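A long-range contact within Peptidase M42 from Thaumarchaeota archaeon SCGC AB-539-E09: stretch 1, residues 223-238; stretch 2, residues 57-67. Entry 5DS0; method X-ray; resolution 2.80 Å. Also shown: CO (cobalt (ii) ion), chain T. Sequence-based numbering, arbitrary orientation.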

ATOM      1  N   THR C 223       5.940 -19.852  44.076  1.00 36.89           N
ATOM      2  CA  THR C 223       6.730 -20.620  45.019  1.00 37.27           C
ATOM      3  C   THR C 223       6.659 -20.084  46.449  1.00 37.54           C
ATOM      4  O   THR C 223       6.682 -20.867  47.405  1.00 39.73           O
ATOM      5  CB  THR C 223       8.196 -20.685  44.574  1.00 37.48           C
ATOM      6  OG1 THR C 223       8.698 -19.362  44.382  1.00 37.35           O
ATOM      7  CG2 THR C 223       8.338 -21.490  43.257  1.00 37.45           C
ATOM      8  N   THR C 224       6.546 -18.771  46.612  1.00 37.36           N
ATOM      9  CA  THR C 224       6.338 -18.175  47.941  1.00 37.54           C
ATOM     10  C   THR C 224       4.939 -18.483  48.494  1.00 38.07           C
ATOM     11  O   THR C 224       4.785 -18.765  49.681  1.00 38.82           O
ATOM     12  CB  THR C 224       6.562 -16.649  47.921  1.00 37.02           C
ATOM     13  OG1 THR C 224       7.967 -16.386  47.876  1.00 37.19           O
ATOM     14  CG2 THR C 224       5.982 -15.990  49.167  1.00 36.77           C
ATOM     15  N   ALA C 225       3.930 -18.450  47.633  1.00 37.94           N
ATOM     16  CA  ALA C 225       2.594 -18.854  48.018  1.00 38.75           C
ATOM     17  C   ALA C 225       2.564 -20.307  48.521  1.00 39.99           C
ATOM     18  O   ALA C 225       1.860 -20.622  49.494  1.00 40.22           O
ATOM     19  CB  ALA C 225       1.642 -18.700  46.845  1.00 39.11           C
ATOM     20  N   HIS C 226       3.308 -21.187  47.846  1.00 40.11           N
ATOM     21  CA  HIS C 226       3.424 -22.575  48.277  1.00 41.42           C
ATOM     22  C   HIS C 226       3.995 -22.663  49.696  1.00 41.52           C
ATOM     23  O   HIS C 226       3.476 -23.407  50.534  1.00 42.18           O
ATOM     24  CB  HIS C 226       4.283 -23.396  47.307  1.00 42.04           C
ATOM     25  CG  HIS C 226       4.537 -24.798  47.775  1.00 43.80           C
ATOM     26  ND1 HIS C 226       3.650 -25.833  47.551  1.00 44.80           N
ATOM     27  CD2 HIS C 226       5.565 -25.329  48.480  1.00 44.26           C
ATOM     28  CE1 HIS C 226       4.121 -26.938  48.103  1.00 44.92           C
ATOM     29  NE2 HIS C 226       5.281 -26.661  48.670  1.00 44.96           N
ATOM     30  N   VAL C 227       5.065 -21.920  49.956  1.00 41.07           N
ATOM     31  CA  VAL C 227       5.729 -21.951  51.262  1.00 41.63           C
ATOM     32  C   VAL C 227       4.805 -21.459  52.386  1.00 41.68           C
ATOM     33  O   VAL C 227       4.757 -22.057  53.453  1.00 39.92           O
ATOM     34  CB  VAL C 227       7.032 -21.115  51.243  1.00 41.69           C
ATOM     35  CG1 VAL C 227       7.544 -20.852  52.653  1.00 41.90           C
ATOM     36  CG2 VAL C 227       8.098 -21.809  50.399  1.00 41.14           C
ATOM     37  N   VAL C 228       4.043 -20.397  52.119  1.00 42.60           N
ATOM     38  CA  VAL C 228       3.289 -19.702  53.164  1.00 42.77           C
ATOM     39  C   VAL C 228       1.908 -20.294  53.458  1.00 43.84           C
ATOM     40  O   VAL C 228       1.499 -20.310  54.616  1.00 45.34           O
ATOM     41  CB  VAL C 228       3.128 -18.223  52.807  1.00 42.68           C
ATOM     42  CG1 VAL C 228       2.233 -17.511  53.810  1.00 42.70           C
ATOM     43  CG2 VAL C 228       4.487 -17.551  52.747  1.00 42.20           C
ATOM     44  N   ASP C 229       1.202 -20.792  52.435  1.00 43.97           N
ATOM     45  CA  ASP C 229      -0.188 -21.289  52.589  1.00 43.43           C
ATOM     46  C   ASP C 229      -1.079 -20.187  53.174  1.00 41.87           C
ATOM     47  O   ASP C 229      -1.634 -20.329  54.258  1.00 41.46           O
ATOM     48  CB  ASP C 229      -0.233 -22.582  53.454  1.00 44.68           C
ATOM     49  CG  ASP C 229      -1.620 -23.266  53.465  1.00 45.73           C
ATOM     50  OD1 ASP C 229      -2.472 -22.953  52.605  1.00 45.75           O
ATOM     51  OD2 ASP C 229      -1.845 -24.126  54.355  1.00 45.70           O
ATOM     52  N   PRO C 230      -1.209 -19.072  52.452  1.00 41.42           N
ATOM     53  CA  PRO C 230      -1.926 -17.922  52.986  1.00 40.98           C
ATOM     54  C   PRO C 230      -3.441 -18.078  52.953  1.00 40.93           C
ATOM     55  O   PRO C 230      -3.981 -18.743  52.056  1.00 40.93           O
ATOM     56  CB  PRO C 230      -1.497 -16.797  52.048  1.00 40.73           C
ATOM     57  CG  PRO C 230      -1.301 -17.477  50.733  1.00 40.79           C
ATOM     58  CD  PRO C 230      -0.741 -18.832  51.072  1.00 41.52           C
ATOM     59  N   ASP C 231      -4.112 -17.435  53.906  1.00 40.81           N
ATOM     60  CA  ASP C 231      -5.575 -17.408  53.964  1.00 41.40           C
ATOM     61  C   ASP C 231      -6.165 -16.158  53.286  1.00 40.72           C
ATOM     62  O   ASP C 231      -7.334 -16.151  52.879  1.00 41.71           O
ATOM     63  CB  ASP C 231      -6.036 -17.498  55.416  1.00 42.44           C
ATOM     64  CG  ASP C 231      -5.653 -18.809  56.060  1.00 44.17           C
ATOM     65  OD1 ASP C 231      -6.184 -19.851  55.633  1.00 43.89           O
ATOM     66  OD2 ASP C 231      -4.791 -18.807  56.977  1.00 46.84           O
ATOM     67  N   VAL C 232      -5.367 -15.099  53.200  1.00 39.45           N
ATOM     68  CA  VAL C 232      -5.737 -13.891  52.483  1.00 38.95           C
ATOM     69  C   VAL C 232      -4.456 -13.195  52.027  1.00 39.05           C
ATOM     70  O   VAL C 232      -3.435 -13.263  52.713  1.00 39.20           O
ATOM     71  CB  VAL C 232      -6.585 -12.950  53.371  1.00 38.67           C
ATOM     72  CG1 VAL C 232      -5.882 -12.664  54.675  1.00 38.63           C
ATOM     73  CG2 VAL C 232      -6.900 -11.641  52.668  1.00 38.54           C
ATOM     74  N   ALA C 233      -4.514 -12.499  50.893  1.00 38.37           N
ATOM     75  CA  ALA C 233      -3.328 -11.856  50.349  1.00 37.60           C
ATOM     76  C   ALA C 233      -3.541 -10.398  49.961  1.00 36.58           C
ATOM     77  O   ALA C 233      -4.524 -10.057  49.313  1.00 36.54           O
ATOM     78  CB  ALA C 233      -2.835 -12.643  49.154  1.00 37.95           C
ATOM     79  N   LEU C 234      -2.584  -9.552  50.333  1.00 36.05           N
ATOM     80  CA  LEU C 234      -2.552  -8.160  49.905  1.00 35.45           C
ATOM     81  C   LEU C 234      -1.315  -7.963  49.058  1.00 35.33           C
ATOM     82  O   LEU C 234      -0.210  -7.961  49.569  1.00 35.87           O
ATOM     83  CB  LEU C 234      -2.475  -7.225  51.091  1.00 35.67           C
ATOM     84  CG  LEU C 234      -3.529  -7.380  52.175  1.00 36.57           C
ATOM     85  CD1 LEU C 234      -3.253  -6.378  53.290  1.00 37.20           C
ATOM     86  CD2 LEU C 234      -4.930  -7.195  51.614  1.00 37.01           C
ATOM     87  N   VAL C 235      -1.488  -7.836  47.753  1.00 35.30           N
ATOM     88  CA  VAL C 235      -0.361  -7.625  46.880  1.00 34.88           C
ATOM     89  C   VAL C 235      -0.181  -6.144  46.651  1.00 35.14           C
ATOM     90  O   VAL C 235      -1.134  -5.432  46.345  1.00 35.07           O
ATOM     91  CB  VAL C 235      -0.561  -8.347  45.555  1.00 35.04           C
ATOM     92  CG1 VAL C 235       0.514  -7.948  44.568  1.00 35.24           C
ATOM     93  CG2 VAL C 235      -0.533  -9.838  45.790  1.00 35.61           C
ATOM     94  N   LEU C 236       1.050  -5.683  46.819  1.00 36.29           N
ATOM     95  CA  LEU C 236       1.386  -4.272  46.644  1.00 36.99           C
ATOM     96  C   LEU C 236       2.144  -4.105  45.362  1.00 37.36           C
ATOM     97  O   LEU C 236       3.122  -4.798  45.129  1.00 39.75           O
ATOM     98  CB  LEU C 236       2.234  -3.797  47.798  1.00 37.92           C
ATOM     99  CG  LEU C 236       1.460  -3.915  49.100  1.00 38.77           C
ATOM    100  CD1 LEU C 236       2.347  -4.075  50.325  1.00 39.92           C
ATOM    101  CD2 LEU C 236       0.575  -2.709  49.249  1.00 38.61           C
ATOM    102  N   GLU C 237       1.665  -3.218  44.511  1.00 37.15           N
ATOM    103  CA  GLU C 237       2.236  -3.017  43.192  1.00 36.63           C
ATOM    104  C   GLU C 237       2.208  -1.529  42.878  1.00 37.27           C
ATOM    105  O   GLU C 237       1.760  -0.721  43.691  1.00 37.72           O
ATOM    106  CB  GLU C 237       1.439  -3.778  42.127  1.00 35.65           C
ATOM    107  CG  GLU C 237       2.073  -5.058  41.594  1.00 35.98           C
ATOM    108  CD  GLU C 237       3.374  -4.904  40.786  1.00 35.19           C
ATOM    109  OE1 GLU C 237       3.868  -3.794  40.547  1.00 33.75           O
ATOM    110  OE2 GLU C 237       3.889  -5.953  40.353  1.00 35.29           O
ATOM    111  N   VAL C 238       2.699  -1.187  41.696  1.00 36.67           N
ATOM    112  CA  VAL C 238       2.546   0.134  41.170  1.00 36.58           C
ATOM    113  C   VAL C 238       1.363   0.122  40.210  1.00 37.43           C
ATOM    114  O   VAL C 238       0.953  -0.919  39.736  1.00 36.52           O
ATOM    115  CB  VAL C 238       3.812   0.598  40.439  1.00 35.91           C
ATOM    116  CG1 VAL C 238       4.949   0.752  41.417  1.00 36.15           C
ATOM    117  CG2 VAL C 238       4.183  -0.361  39.325  1.00 35.23           C
TER
HETATM  118 CO    CO T 401       5.393  -5.013  39.041  1.00 22.75          CO
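Stretch 2 57-67: DRPRILMAGHT

Stretch 2 runs as an extended strand from Arg-60 onward, beside strand 232-238 of stretch 1. The two are parallel, their axes crossing at -16° and approaching to 4.7 Å, the spacing of neighbours in a sheet.

Stretch 1 begins as the end of a helix, whose Thr-224 only grazes the strand, CG2 lying 4.5 Å from CD1 of Leu-62. At Val-228 the backbone O accepts a hydrogen bond from NH1 of Arg-60 (2.6 Å); the extended arginine is long enough to reach the helix end. Asp-229 leaves the helix with positive phi, which aspartate tolerates better than most non-glycine residues, and its OD2 forms a salt bridge with NH1 of Arg-58 (3.4 Å). Pro-230 lays its CB against CB of Leu-62 at 3.7 Å, an apolar contact suited to a buried turn.

Asp-231 fastens the start of the pairing. Its OD2 accepts from NE of Arg-58 (2.9 Å), within a salt bridge, and from the backbone N of Arg-60 (2.9 Å), while its own N donates to O of Arg-60 (2.9 Å).

The parallel ladder then alternates in direction: Val-232 N to Arg-60 O (3.3 Å), Leu-62 N to Val-232 O (3.0 Å), Leu-234 N to Leu-62 O (2.8 Å), Ala-64 N to Leu-234 O (3.2 Å) and Leu-236 N to Ala-64 O (2.9 Å). Branched and long apolar side chains fill one buried face, where Val-232 CG1 meets Ile-61 CD1 at 3.1 Å and Leu-234 CB lies 4.2 Å from CG of Met-63, a selenomethionine. On the other, small Ala-233 and Ala-64 take little room beside their larger partners Leu-62 and Val-235.

Finally, Glu-237 supplies OE1 (2.5 Å) and OE2 (2.2 Å) to the cobalt CO, and His-66 adds NE2 (2.1 Å). Carboxylate and imidazole are natural metal ligands, so the ion ties the two stretches together.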

ATOM      1  N   ASP C  57      -1.784 -18.096  64.917  1.00 63.64           N
ATOM      2  CA  ASP C  57      -1.387 -19.018  63.831  1.00 63.86           C
ATOM      3  C   ASP C  57      -2.151 -18.776  62.541  1.00 60.45           C
ATOM      4  O   ASP C  57      -1.563 -18.839  61.470  1.00 59.73           O
ATOM      5  CB  ASP C  57      -1.592 -20.472  64.223  1.00 67.60           C
ATOM      6  CG  ASP C  57      -0.990 -21.476  63.209  1.00 69.82           C
ATOM      7  OD1 ASP C  57      -0.127 -21.109  62.377  1.00 70.21           O
ATOM      8  OD2 ASP C  57      -1.396 -22.654  63.257  1.00 71.40           O
ATOM      9  N   ARG C  58      -3.457 -18.552  62.672  1.00 57.38           N
ATOM     10  CA  ARG C  58      -4.350 -18.334  61.546  1.00 55.50           C
ATOM     11  C   ARG C  58      -5.258 -17.150  61.900  1.00 53.12           C
ATOM     12  O   ARG C  58      -5.619 -17.006  63.066  1.00 54.21           O
ATOM     13  CB  ARG C  58      -5.121 -19.639  61.257  1.00 57.44           C
ATOM     14  CG  ARG C  58      -4.200 -20.699  60.640  1.00 58.91           C
ATOM     15  CD  ARG C  58      -4.734 -21.508  59.463  1.00 59.95           C
ATOM     16  NE  ARG C  58      -3.968 -21.259  58.232  1.00 59.35           N
ATOM     17  CZ  ARG C  58      -2.959 -21.978  57.731  1.00 59.32           C
ATOM     18  NH1 ARG C  58      -2.388 -21.608  56.587  1.00 57.44           N
ATOM     19  NH2 ARG C  58      -2.506 -23.061  58.330  1.00 60.70           N
ATOM     20  N   PRO C  59      -5.621 -16.291  60.940  1.00 50.17           N
ATOM     21  CA  PRO C  59      -5.311 -16.434  59.511  1.00 48.86           C
ATOM     22  C   PRO C  59      -3.926 -15.946  59.144  1.00 47.06           C
ATOM     23  O   PRO C  59      -3.371 -15.083  59.824  1.00 47.90           O
ATOM     24  CB  PRO C  59      -6.348 -15.533  58.844  1.00 48.26           C
ATOM     25  CG  PRO C  59      -6.599 -14.462  59.854  1.00 48.12           C
ATOM     26  CD  PRO C  59      -6.394 -15.068  61.216  1.00 49.42           C
ATOM     27  N   ARG C  60      -3.373 -16.507  58.079  1.00 46.14           N
ATOM     28  CA  ARG C  60      -2.099 -16.051  57.545  1.00 45.43           C
ATOM     29  C   ARG C  60      -2.339 -15.000  56.462  1.00 43.74           C
ATOM     30  O   ARG C  60      -2.987 -15.280  55.448  1.00 42.89           O
ATOM     31  CB  ARG C  60      -1.315 -17.219  56.963  1.00 46.68           C
ATOM     32  CG  ARG C  60      -0.951 -18.277  57.975  1.00 48.64           C
ATOM     33  CD  ARG C  60      -0.054 -19.334  57.359  1.00 50.30           C
ATOM     34  NE  ARG C  60       0.252 -20.402  58.312  1.00 52.67           N
ATOM     35  CZ  ARG C  60       1.059 -21.430  58.068  1.00 53.91           C
ATOM     36  NH1 ARG C  60       1.674 -21.557  56.897  1.00 53.81           N
ATOM     37  NH2 ARG C  60       1.265 -22.342  59.008  1.00 55.59           N
ATOM     38  N   ILE C  61      -1.825 -13.794  56.704  1.00 42.59           N
ATOM     39  CA  ILE C  61      -1.890 -12.697  55.740  1.00 42.05           C
ATOM     40  C   ILE C  61      -0.581 -12.647  54.964  1.00 41.65           C
ATOM     41  O   ILE C  61       0.483 -12.496  55.551  1.00 41.06           O
ATOM     42  CB  ILE C  61      -2.026 -11.301  56.399  1.00 41.69           C
ATOM     43  CG1 ILE C  61      -2.982 -11.296  57.589  1.00 42.46           C
ATOM     44  CG2 ILE C  61      -2.482 -10.287  55.377  1.00 41.26           C
ATOM     45  CD1 ILE C  61      -4.378 -11.743  57.277  1.00 42.92           C
ATOM     46  N   LEU C  62      -0.661 -12.746  53.647  1.00 41.83           N
ATOM     47  CA  LEU C  62       0.517 -12.596  52.809  1.00 41.20           C
ATOM     48  C   LEU C  62       0.503 -11.222  52.154  1.00 41.09           C
ATOM     49  O   LEU C  62      -0.435 -10.906  51.419  1.00 41.31           O
ATOM     50  CB  LEU C  62       0.557 -13.689  51.741  1.00 41.01           C
ATOM     51  CG  LEU C  62       1.661 -13.586  50.688  1.00 40.35           C
ATOM     52  CD1 LEU C  62       3.030 -13.410  51.312  1.00 40.51           C
ATOM     53  CD2 LEU C  62       1.660 -14.815  49.801  1.00 40.87           C
HETATM   54  N   MSE C  63       1.523 -10.417  52.433  1.00 48.43           N
HETATM   55  CA  MSE C  63       1.757  -9.197  51.689  1.00 48.77           C
HETATM   56  C   MSE C  63       2.942  -9.410  50.812  1.00 47.41           C
HETATM   57  O   MSE C  63       3.969  -9.894  51.269  1.00 49.60           O
HETATM   58  CB  MSE C  63       2.109  -8.046  52.587  1.00 51.54           C
HETATM   59  CG  MSE C  63       0.934  -7.590  53.430  1.00 55.94           C
HETATM   60 SE   MSE C  63       1.380  -5.790  54.103  0.85 62.33          SE
HETATM   61  CE  MSE C  63       2.673  -6.279  55.508  1.00 62.45           C
ATOM     62  N   ALA C  64       2.839  -9.038  49.545  1.00 45.12           N
ATOM     63  CA  ALA C  64       3.917  -9.294  48.607  1.00 44.26           C
ATOM     64  C   ALA C  64       4.217  -8.085  47.752  1.00 42.75           C
ATOM     65  O   ALA C  64       3.299  -7.435  47.256  1.00 43.13           O
ATOM     66  CB  ALA C  64       3.564 -10.467  47.719  1.00 45.06           C
ATOM     67  N   GLY C  65       5.504  -7.785  47.597  1.00 41.53           N
ATOM     68  CA  GLY C  65       5.974  -6.785  46.633  1.00 40.42           C
ATOM     69  C   GLY C  65       7.253  -7.276  45.992  1.00 39.88           C
ATOM     70  O   GLY C  65       8.176  -7.663  46.693  1.00 41.11           O
ATOM     71  N   HIS C  66       7.312  -7.305  44.670  1.00 38.80           N
ATOM     72  CA  HIS C  66       8.465  -7.911  44.007  1.00 38.36           C
ATOM     73  C   HIS C  66       9.649  -6.959  43.971  1.00 37.73           C
ATOM     74  O   HIS C  66       9.492  -5.775  43.693  1.00 37.19           O
ATOM     75  CB  HIS C  66       8.112  -8.454  42.605  1.00 38.24           C
ATOM     76  CG  HIS C  66       7.772  -7.406  41.589  1.00 37.33           C
ATOM     77  ND1 HIS C  66       8.721  -6.804  40.794  1.00 36.84           N
ATOM     78  CD2 HIS C  66       6.579  -6.899  41.198  1.00 37.21           C
ATOM     79  CE1 HIS C  66       8.132  -5.951  39.973  1.00 36.58           C
ATOM     80  NE2 HIS C  66       6.833  -5.984  40.202  1.00 36.85           N
ATOM     81  N   THR C  67      10.838  -7.489  44.261  1.00 37.29           N
ATOM     82  CA  THR C  67      12.043  -6.682  44.291  1.00 36.35           C
ATOM     83  C   THR C  67      12.839  -6.759  43.010  1.00 35.57           C
ATOM     84  O   THR C  67      13.834  -6.048  42.861  1.00 35.15           O
ATOM     85  CB  THR C  67      12.961  -7.114  45.421  1.00 37.12           C
ATOM     86  OG1 THR C  67      13.197  -8.526  45.312  1.00 38.14           O
ATOM     87  CG2 THR C  67      12.340  -6.796  46.754  1.00 37.67           C
TER